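Local coordinates for protein endo-1,4-b-d-mannanase (Trichoderma reesei, PDB 1QNR) that probably hydrolyses internal beta-1,4-mannosidic bonds in mannan, as a family 5 glycoside hydrolase with a TIM-barrel catalytic domain, at residues Y20-L32 with I45-N59. Numbering follows the deposited sequence. Where two conformers were deposited one is given.
Sequences YFAGTNCYWCSFL and ISSSGLKVVRVWGFN
Strands 21-25 and 52-54 run parallel, their axes approaching to 4.8 Å with N-to-C directions 24° apart, tied by a ladder in which T24 N donates to V52 O, T24 O accepts from R54 N, and C26 N reaches R54 O at 2.8 Å. Further back, the A22 carbonyl accepts from K51 N. On the barrel-interior face, V52 CG2 sits over one face of the F21 ring, toward its rim, 3.5 Å from CD1. Next along that face, N25 and R54 lie side by side and point the same way, R54 stretched out with CG anti to its backbone N (chi1 -177°). N25 OD1 accepts from R54 NH1 at 2.9 Å, lying in the guanidinium plane, while the amide stands nearly perpendicular to that plane. E276 shares NH1 with N25, E165 and E275 form salt bridges with NE, and N168 accepts from NH2, which together fix the rotation of the guanidinium group.

This is the first beta-alpha-beta unit of the TIM barrel, with helix 35-47 making the crossover. On the helix-facing side, T24 CG2 meets I45 CD1 and L50 CD1, and C26 CB meets V53 CG1 at 3.7 Å.

Past the C-terminal strand ends, where TIM barrels carry their active sites, Y27 CB rests squarely over the five-membered ring of W56, 3.4 Å from its centroid; F58 CZ approaches the opposite face of the indole. W56 NE1 is hydrogen-bonded to a glycerol that probably comes from the crystallisation liquor. S30 OG, beside its own backbone N (chi1 -59°), donates to W56 O at 2.8 Å. Beyond it, F31 receives N59 ND2 over one ring face, toward the rim, and F58 O at its edge, in plane, 3.3 Å from CZ.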
ATOM      1  N   TYR A  20       2.889   9.864 -15.587  1.00 13.74           N
ATOM      2  CA  TYR A  20       1.812   9.198 -14.813  1.00 11.82           C
ATOM      3  C   TYR A  20       1.825   7.679 -15.000  1.00 11.92           C
ATOM      4  O   TYR A  20       2.095   7.187 -16.100  1.00 13.80           O
ATOM      5  CB  TYR A  20       0.481   9.752 -15.360  1.00 12.52           C
ATOM      6  CG  TYR A  20      -0.721   9.388 -14.450  1.00 11.49           C
ATOM      7  CD1 TYR A  20      -1.449   8.219 -14.610  1.00 11.36           C
ATOM      8  CD2 TYR A  20      -1.113  10.307 -13.463  1.00 10.56           C
ATOM      9  CE1 TYR A  20      -2.562   7.914 -13.793  1.00 10.14           C
ATOM     10  CE2 TYR A  20      -2.210  10.031 -12.612  1.00 12.10           C
ATOM     11  CZ  TYR A  20      -2.910   8.850 -12.783  1.00 10.11           C
ATOM     12  OH  TYR A  20      -4.018   8.542 -11.991  1.00 11.49           O
ATOM     13  N   PHE A  21       1.516   6.923 -13.898  1.00 10.71           N
ATOM     14  CA  PHE A  21       1.471   5.461 -13.998  1.00  9.54           C
ATOM     15  C   PHE A  21       0.127   4.936 -13.507  1.00  8.78           C
ATOM     16  O   PHE A  21      -0.537   5.524 -12.629  1.00  9.52           O
ATOM     17  CB  PHE A  21       2.601   4.796 -13.170  1.00 11.08           C
ATOM     18  CG  PHE A  21       2.394   4.783 -11.662  1.00  9.47           C
ATOM     19  CD1 PHE A  21       1.667   3.795 -11.012  1.00  9.73           C
ATOM     20  CD2 PHE A  21       2.957   5.807 -10.887  1.00  9.58           C
ATOM     21  CE1 PHE A  21       1.448   3.848  -9.620  1.00  9.24           C
ATOM     22  CE2 PHE A  21       2.765   5.849  -9.491  1.00  9.63           C
ATOM     23  CZ  PHE A  21       2.053   4.848  -8.848  1.00  8.33           C
ATOM     24  N   ALA A  22      -0.256   3.775 -14.060  1.00  8.69           N
ATOM     25  CA  ALA A  22      -1.354   2.974 -13.465  1.00  8.66           C
ATOM     26  C   ALA A  22      -0.762   1.728 -12.832  1.00  7.67           C
ATOM     27  O   ALA A  22       0.145   1.081 -13.374  1.00  8.67           O
ATOM     28  CB  ALA A  22      -2.428   2.570 -14.494  1.00 11.48           C
ATOM     29  N   GLY A  23      -1.342   1.355 -11.662  1.00  7.46           N
ATOM     30  CA  GLY A  23      -0.938   0.105 -10.979  1.00  8.52           C
ATOM     31  C   GLY A  23      -2.170  -0.601 -10.350  1.00  8.02           C
ATOM     32  O   GLY A  23      -3.307  -0.223 -10.651  1.00  7.27           O
ATOM     33  N   THR A  24      -1.908  -1.603  -9.516  1.00  6.68           N
ATOM     34  CA  THR A  24      -3.024  -2.337  -8.864  1.00  7.88           C
ATOM     35  C   THR A  24      -2.583  -2.872  -7.494  1.00  7.88           C
ATOM     36  O   THR A  24      -1.384  -2.979  -7.224  1.00  7.91           O
ATOM     37  CB  THR A  24      -3.474  -3.534  -9.770  1.00  8.15           C
ATOM     38  OG1 THR A  24      -4.672  -4.147  -9.204  1.00  8.48           O
ATOM     39  CG2 THR A  24      -2.395  -4.663  -9.842  1.00  8.86           C
ATOM     40  N   ASN A  25      -3.583  -3.189  -6.657  1.00  7.72           N
ATOM     41  CA  ASN A  25      -3.330  -3.841  -5.374  1.00  7.31           C
ATOM     42  C   ASN A  25      -3.471  -5.348  -5.506  1.00  6.75           C
ATOM     43  O   ASN A  25      -4.446  -5.844  -6.141  1.00  7.39           O
ATOM     44  CB  ASN A  25      -4.383  -3.393  -4.287  1.00  8.13           C
ATOM     45  CG  ASN A  25      -4.045  -1.989  -3.823  1.00  8.08           C
ATOM     46  OD1 ASN A  25      -3.268  -1.736  -2.871  1.00  8.01           O
ATOM     47  ND2 ASN A  25      -4.619  -0.947  -4.479  1.00  7.86           N
ATOM     48  N   CYS A  26      -2.485  -6.098  -4.999  1.00  7.53           N
ATOM     49  CA  CYS A  26      -2.513  -7.576  -4.965  1.00  8.26           C
ATOM     50  C   CYS A  26      -1.950  -8.056  -3.653  1.00  7.71           C
ATOM     51  O   CYS A  26      -0.820  -8.575  -3.532  1.00  7.75           O
ATOM     52  CB  CYS A  26      -1.725  -8.135  -6.164  1.00  9.21           C
ATOM     53  SG  CYS A  26      -1.899  -9.999  -6.235  1.00  9.29           S
ATOM     54  N   TYR A  27      -2.703  -7.839  -2.537  1.00  7.19           N
ATOM     55  CA  TYR A  27      -2.160  -8.142  -1.202  1.00  7.30           C
ATOM     56  C   TYR A  27      -1.720  -9.591  -1.123  1.00  8.25           C
ATOM     57  O   TYR A  27      -0.691  -9.899  -0.465  1.00  8.93           O
ATOM     58  CB  TYR A  27      -3.138  -7.776  -0.036  1.00  8.81           C
ATOM     59  CG  TYR A  27      -4.256  -8.789   0.187  1.00  7.38           C
ATOM     60  CD1 TYR A  27      -4.021  -9.919   1.008  1.00  9.05           C
ATOM     61  CD2 TYR A  27      -5.495  -8.615  -0.391  1.00  8.38           C
ATOM     62  CE1 TYR A  27      -5.055 -10.863   1.159  1.00  8.26           C
ATOM     63  CE2 TYR A  27      -6.529  -9.538  -0.227  1.00  8.67           C
ATOM     64  CZ  TYR A  27      -6.267 -10.639   0.569  1.00  8.80           C
ATOM     65  OH  TYR A  27      -7.304 -11.592   0.762  1.00 11.23           O
ATOM     66  N   TRP A  28      -2.519 -10.434  -1.778  1.00  8.14           N
ATOM     67  CA  TRP A  28      -2.459 -11.894  -1.609  1.00  8.24           C
ATOM     68  C   TRP A  28      -1.335 -12.515  -2.437  1.00  8.24           C
ATOM     69  O   TRP A  28      -0.919 -13.688  -2.215  1.00  8.86           O
ATOM     70  CB  TRP A  28      -3.848 -12.474  -2.012  1.00  8.52           C
ATOM     71  CG  TRP A  28      -4.404 -11.970  -3.329  1.00  8.09           C
ATOM     72  CD1 TRP A  28      -5.338 -10.973  -3.476  1.00  8.58           C
ATOM     73  CD2 TRP A  28      -4.082 -12.413  -4.693  1.00  7.21           C
ATOM     74  NE1 TRP A  28      -5.579 -10.747  -4.856  1.00  9.64           N
ATOM     75  CE2 TRP A  28      -4.822 -11.631  -5.596  1.00  7.66           C
ATOM     76  CE3 TRP A  28      -3.209 -13.411  -5.234  1.00  7.83           C
ATOM     77  CZ2 TRP A  28      -4.825 -11.794  -7.000  1.00  8.30           C
ATOM     78  CZ3 TRP A  28      -3.165 -13.533  -6.646  1.00  8.61           C
ATOM     79  CH2 TRP A  28      -3.958 -12.730  -7.483  1.00  8.40           C
ATOM     80  N   CYS A  29      -0.725 -11.716  -3.330  1.00  9.20           N
ATOM     81  CA  CYS A  29       0.392 -12.233  -4.123  1.00  9.44           C
ATOM     82  C   CYS A  29       1.559 -12.699  -3.240  1.00  9.41           C
ATOM     83  O   CYS A  29       2.274 -13.700  -3.465  1.00 10.73           O
ATOM     84  CB  CYS A  29       0.869 -11.036  -5.052  1.00 12.08           C
ATOM     85  SG  CYS A  29      -0.102 -10.814  -6.650  1.00 12.73           S
ATOM     86  N   SER A  30       1.737 -11.975  -2.085  1.00  9.09           N
ATOM     87  CA  SER A  30       2.830 -12.314  -1.139  1.00  9.64           C
ATOM     88  C   SER A  30       2.702 -13.654  -0.437  1.00 10.49           C
ATOM     89  O   SER A  30       3.705 -14.083   0.166  1.00 10.92           O
ATOM     90  CB  SER A  30       2.805 -11.263   0.066  1.00 12.22           C
ATOM     91  OG  SER A  30       2.980  -9.980  -0.564  1.00 13.06           O
ATOM     92  N   PHE A  31       1.513 -14.281  -0.471  1.00 10.05           N
ATOM     93  CA  PHE A  31       1.309 -15.521   0.301  1.00 11.82           C
ATOM     94  C   PHE A  31       1.120 -16.723  -0.639  1.00 14.20           C
ATOM     95  O   PHE A  31       0.785 -17.826  -0.177  1.00 17.67           O
ATOM     96  CB  PHE A  31       0.049 -15.329   1.210  1.00 11.87           C
ATOM     97  CG  PHE A  31       0.064 -14.052   2.042  1.00 10.20           C
ATOM     98  CD1 PHE A  31       1.267 -13.629   2.649  1.00 10.14           C
ATOM     99  CD2 PHE A  31      -1.129 -13.379   2.303  1.00  8.82           C
ATOM    100  CE1 PHE A  31       1.240 -12.429   3.429  1.00  9.48           C
ATOM    101  CE2 PHE A  31      -1.143 -12.262   3.124  1.00  9.16           C
ATOM    102  CZ  PHE A  31       0.045 -11.744   3.645  1.00  8.35           C
ATOM    103  N   LEU A  32       1.304 -16.533  -1.925  1.00 12.78           N
ATOM    104  CA  LEU A  32       1.241 -17.672  -2.885  1.00 14.05           C
ATOM    105  C   LEU A  32       2.442 -18.598  -2.647  1.00 15.52           C
ATOM    106  O   LEU A  32       3.600 -18.142  -2.666  1.00 16.89           O
ATOM    107  CB  LEU A  32       1.252 -17.111  -4.318  1.00 11.85           C
ATOM    108  CG  LEU A  32       0.018 -16.312  -4.705  1.00 12.25           C
ATOM    109  CD1 LEU A  32       0.232 -15.628  -6.075  1.00 13.09           C
ATOM    110  CD2 LEU A  32      -1.288 -17.126  -4.759  1.00 15.19           C
ATOM    111  N   ILE A  45      -0.514  -8.875 -15.184  1.00  8.76           N
ATOM    112  CA  ILE A  45      -0.442  -7.432 -14.799  1.00  8.40           C
ATOM    113  C   ILE A  45       0.517  -6.678 -15.733  1.00  9.35           C
ATOM    114  O   ILE A  45       0.159  -5.587 -16.219  1.00  8.83           O
ATOM    115  CB  ILE A  45       0.051  -7.356 -13.318  1.00  8.04           C
ATOM    116  CG1 ILE A  45      -1.039  -7.879 -12.399  1.00  7.81           C
ATOM    117  CG2 ILE A  45       0.466  -5.931 -12.914  1.00  8.44           C
ATOM    118  CD1 ILE A  45      -0.600  -8.001 -10.914  1.00  9.81           C
ATOM    119  N   SER A  46       1.686  -7.241 -16.058  1.00  9.36           N
ATOM    120  CA  SER A  46       2.630  -6.565 -16.947  1.00  9.03           C
ATOM    121  C   SER A  46       2.086  -6.444 -18.375  1.00 10.30           C
ATOM    122  O   SER A  46       2.178  -5.353 -18.981  1.00 10.89           O
ATOM    123  CB  SER A  46       3.964  -7.257 -16.863  1.00 12.48           C
ATOM    124  OG  SER A  46       4.866  -6.764 -17.885  0.50  9.90           O
ATOM    125  N   SER A  47       1.497  -7.526 -18.923  1.00  9.90           N
ATOM    126  CA  SER A  47       0.965  -7.391 -20.313  1.00 12.17           C
ATOM    127  C   SER A  47      -0.234  -6.466 -20.419  1.00 12.14           C
ATOM    128  O   SER A  47      -0.569  -5.871 -21.477  1.00 13.71           O
ATOM    129  CB  SER A  47       0.680  -8.787 -20.889  1.00 15.56           C
ATOM    130  OG  SER A  47      -0.397  -9.373 -20.246  1.00 17.46           O
ATOM    131  N   SER A  48      -0.967  -6.192 -19.300  1.00 10.68           N
ATOM    132  CA  SER A  48      -2.043  -5.197 -19.284  1.00 11.01           C
ATOM    133  C   SER A  48      -1.503  -3.764 -19.293  1.00 10.01           C
ATOM    134  O   SER A  48      -2.297  -2.828 -19.497  1.00 13.11           O
ATOM    135  CB  SER A  48      -2.853  -5.413 -17.961  1.00 10.20           C
ATOM    136  OG  SER A  48      -3.565  -6.636 -17.950  1.00 10.53           O
ATOM    137  N   GLY A  49      -0.219  -3.566 -19.061  1.00  9.31           N
ATOM    138  CA  GLY A  49       0.361  -2.216 -19.084  1.00 10.63           C
ATOM    139  C   GLY A  49       0.510  -1.534 -17.739  1.00 10.36           C
ATOM    140  O   GLY A  49       0.842  -0.347 -17.712  1.00 12.02           O
ATOM    141  N   LEU A  50       0.191  -2.269 -16.648  1.00  8.52           N
ATOM    142  CA  LEU A  50       0.348  -1.711 -15.305  1.00  8.77           C
ATOM    143  C   LEU A  50       1.831  -1.784 -14.927  1.00  9.54           C
ATOM    144  O   LEU A  50       2.543  -2.766 -15.274  1.00 11.53           O
ATOM    145  CB  LEU A  50      -0.526  -2.532 -14.328  1.00  9.79           C
ATOM    146  CG  LEU A  50      -2.045  -2.446 -14.621  1.00  8.92           C
ATOM    147  CD1 LEU A  50      -2.797  -3.354 -13.627  1.00 11.26           C
ATOM    148  CD2 LEU A  50      -2.592  -1.032 -14.553  1.00  9.93           C
ATOM    149  N   LYS A  51       2.255  -0.816 -14.126  1.00  8.03           N
ATOM    150  CA  LYS A  51       3.732  -0.737 -13.843  1.00  9.06           C
ATOM    151  C   LYS A  51       4.054  -0.985 -12.389  1.00  8.10           C
ATOM    152  O   LYS A  51       5.255  -1.263 -12.031  1.00  8.66           O
ATOM    153  CB  LYS A  51       4.249   0.699 -14.180  1.00 11.29           C
ATOM    154  CG  LYS A  51       4.379   0.885 -15.732  1.00 12.12           C
ATOM    155  CD  LYS A  51       5.045   2.284 -15.995  1.00 13.72           C
ATOM    156  CE  LYS A  51       5.269   2.411 -17.527  1.00 15.25           C
ATOM    157  NZ  LYS A  51       5.949   3.755 -17.866  1.00 17.13           N
ATOM    158  N   VAL A  52       3.087  -0.940 -11.465  1.00  7.26           N
ATOM    159  CA  VAL A  52       3.321  -0.986  -9.996  1.00  8.52           C
ATOM    160  C   VAL A  52       2.267  -1.882  -9.335  1.00  7.53           C
ATOM    161  O   VAL A  52       1.070  -1.812  -9.712  1.00  8.94           O
ATOM    162  CB  VAL A  52       3.235   0.444  -9.392  1.00  7.85           C
ATOM    163  CG1 VAL A  52       3.685   0.376  -7.896  1.00 10.35           C
ATOM    164  CG2 VAL A  52       4.142   1.456 -10.109  1.00 10.61           C
ATOM    165  N   VAL A  53       2.716  -2.724  -8.402  1.00  6.66           N
ATOM    166  CA  VAL A  53       1.833  -3.644  -7.668  1.00  7.26           C
ATOM    167  C   VAL A  53       2.061  -3.395  -6.164  1.00  7.78           C
ATOM    168  O   VAL A  53       3.214  -3.335  -5.701  1.00  7.87           O
ATOM    169  CB  VAL A  53       2.122  -5.154  -7.975  1.00  7.70           C
ATOM    170  CG1 VAL A  53       1.037  -6.050  -7.342  1.00  9.06           C
ATOM    171  CG2 VAL A  53       2.157  -5.380  -9.462  1.00  9.66           C
ATOM    172  N   ARG A  54       0.954  -3.315  -5.400  1.00  6.84           N
ATOM    173  CA  ARG A  54       1.046  -3.166  -3.911  1.00  5.96           C
ATOM    174  C   ARG A  54       0.790  -4.534  -3.291  1.00  6.33           C
ATOM    175  O   ARG A  54      -0.269  -5.164  -3.561  1.00  7.98           O
ATOM    176  CB  ARG A  54       0.100  -2.044  -3.479  1.00  7.21           C
ATOM    177  CG  ARG A  54       0.205  -1.776  -1.939  1.00  7.13           C
ATOM    178  CD  ARG A  54      -0.354  -0.351  -1.683  1.00  6.15           C
ATOM    179  NE  ARG A  54      -0.519  -0.056  -0.231  1.00  7.12           N
ATOM    180  CZ  ARG A  54      -1.669  -0.267   0.456  1.00  6.41           C
ATOM    181  NH1 ARG A  54      -2.724  -0.855  -0.135  1.00  7.52           N
ATOM    182  NH2 ARG A  54      -1.720   0.180   1.718  1.00  7.20           N
ATOM    183  N   VAL A  55       1.738  -5.048  -2.482  1.00  6.19           N
ATOM    184  CA  VAL A  55       1.640  -6.452  -1.885  1.00  6.52           C
ATOM    185  C   VAL A  55       1.838  -6.324  -0.384  1.00  7.48           C
ATOM    186  O   VAL A  55       2.578  -5.410   0.073  1.00  8.83           O
ATOM    187  CB  VAL A  55       2.686  -7.392  -2.552  1.00  7.37           C
ATOM    188  CG1 VAL A  55       2.474  -7.437  -4.082  1.00  9.31           C
ATOM    189  CG2 VAL A  55       4.144  -7.023  -2.231  1.00  8.75           C
ATOM    190  N   TRP A  56       1.278  -7.263   0.417  1.00  7.10           N
ATOM    191  CA  TRP A  56       1.556  -7.149   1.901  1.00  6.90           C
ATOM    192  C   TRP A  56       2.990  -7.564   2.223  1.00  7.30           C
ATOM    193  O   TRP A  56       3.505  -8.611   1.806  1.00  8.57           O
ATOM    194  CB  TRP A  56       0.571  -8.012   2.705  1.00  7.88           C
ATOM    195  CG  TRP A  56      -0.831  -7.428   2.853  1.00  6.84           C
ATOM    196  CD1 TRP A  56      -1.827  -8.116   3.506  1.00  8.01           C
ATOM    197  CD2 TRP A  56      -1.388  -6.142   2.472  1.00  7.45           C
ATOM    198  NE1 TRP A  56      -2.946  -7.313   3.596  1.00  8.77           N
ATOM    199  CE2 TRP A  56      -2.721  -6.121   2.952  1.00  8.42           C
ATOM    200  CE3 TRP A  56      -0.880  -5.021   1.751  1.00  7.83           C
ATOM    201  CZ2 TRP A  56      -3.582  -5.009   2.806  1.00  8.76           C
ATOM    202  CZ3 TRP A  56      -1.786  -3.925   1.598  1.00  7.65           C
ATOM    203  CH2 TRP A  56      -3.140  -3.896   2.100  1.00  7.91           C
ATOM    204  N   GLY A  57       3.650  -6.775   3.101  1.00  6.31           N
ATOM    205  CA  GLY A  57       4.991  -7.153   3.602  1.00  7.74           C
ATOM    206  C   GLY A  57       4.962  -7.697   5.013  1.00  6.54           C
ATOM    207  O   GLY A  57       6.059  -7.793   5.648  1.00 10.82           O
ATOM    208  N   PHE A  58       3.795  -8.150   5.479  1.00  7.03           N
ATOM    209  CA  PHE A  58       3.569  -8.668   6.807  1.00  7.94           C
ATOM    210  C   PHE A  58       2.640  -9.886   6.768  1.00  7.27           C
ATOM    211  O   PHE A  58       1.844 -10.064   5.844  1.00  8.13           O
ATOM    212  CB  PHE A  58       2.872  -7.571   7.726  1.00  7.85           C
ATOM    213  CG  PHE A  58       1.591  -6.979   7.116  1.00  7.22           C
ATOM    214  CD1 PHE A  58       0.353  -7.672   7.273  1.00  7.85           C
ATOM    215  CD2 PHE A  58       1.611  -5.805   6.386  1.00  7.60           C
ATOM    216  CE1 PHE A  58      -0.791  -7.138   6.683  1.00  7.64           C
ATOM    217  CE2 PHE A  58       0.451  -5.249   5.815  1.00  8.48           C
ATOM    218  CZ  PHE A  58      -0.755  -5.935   5.966  1.00  8.51           C
ATOM    219  N   ASN A  59       2.807 -10.708   7.843  1.00  8.07           N
ATOM    220  CA  ASN A  59       1.854 -11.812   8.110  1.00  7.57           C
ATOM    221  C   ASN A  59       2.185 -12.255   9.541  1.00  8.77           C
ATOM    222  O   ASN A  59       3.085 -13.067   9.841  1.00  8.65           O
ATOM    223  CB  ASN A  59       2.029 -12.960   7.054  1.00  9.10           C
ATOM    224  CG  ASN A  59       0.915 -13.986   7.165  1.00  9.91           C
ATOM    225  OD1 ASN A  59       0.431 -14.270   8.263  1.00 13.53           O
ATOM    226  ND2 ASN A  59       0.468 -14.610   6.054  1.00  9.49           N
TER
HETATM  227  O   HOH W   1       2.824   5.064 -17.554  1.00 34.14           O
HETATM  228  O   HOH W   2       5.125   5.782 -16.326  1.00 43.65           O
HETATM  229  O   HOH W   3       1.208   2.393 -16.315  1.00 16.18           O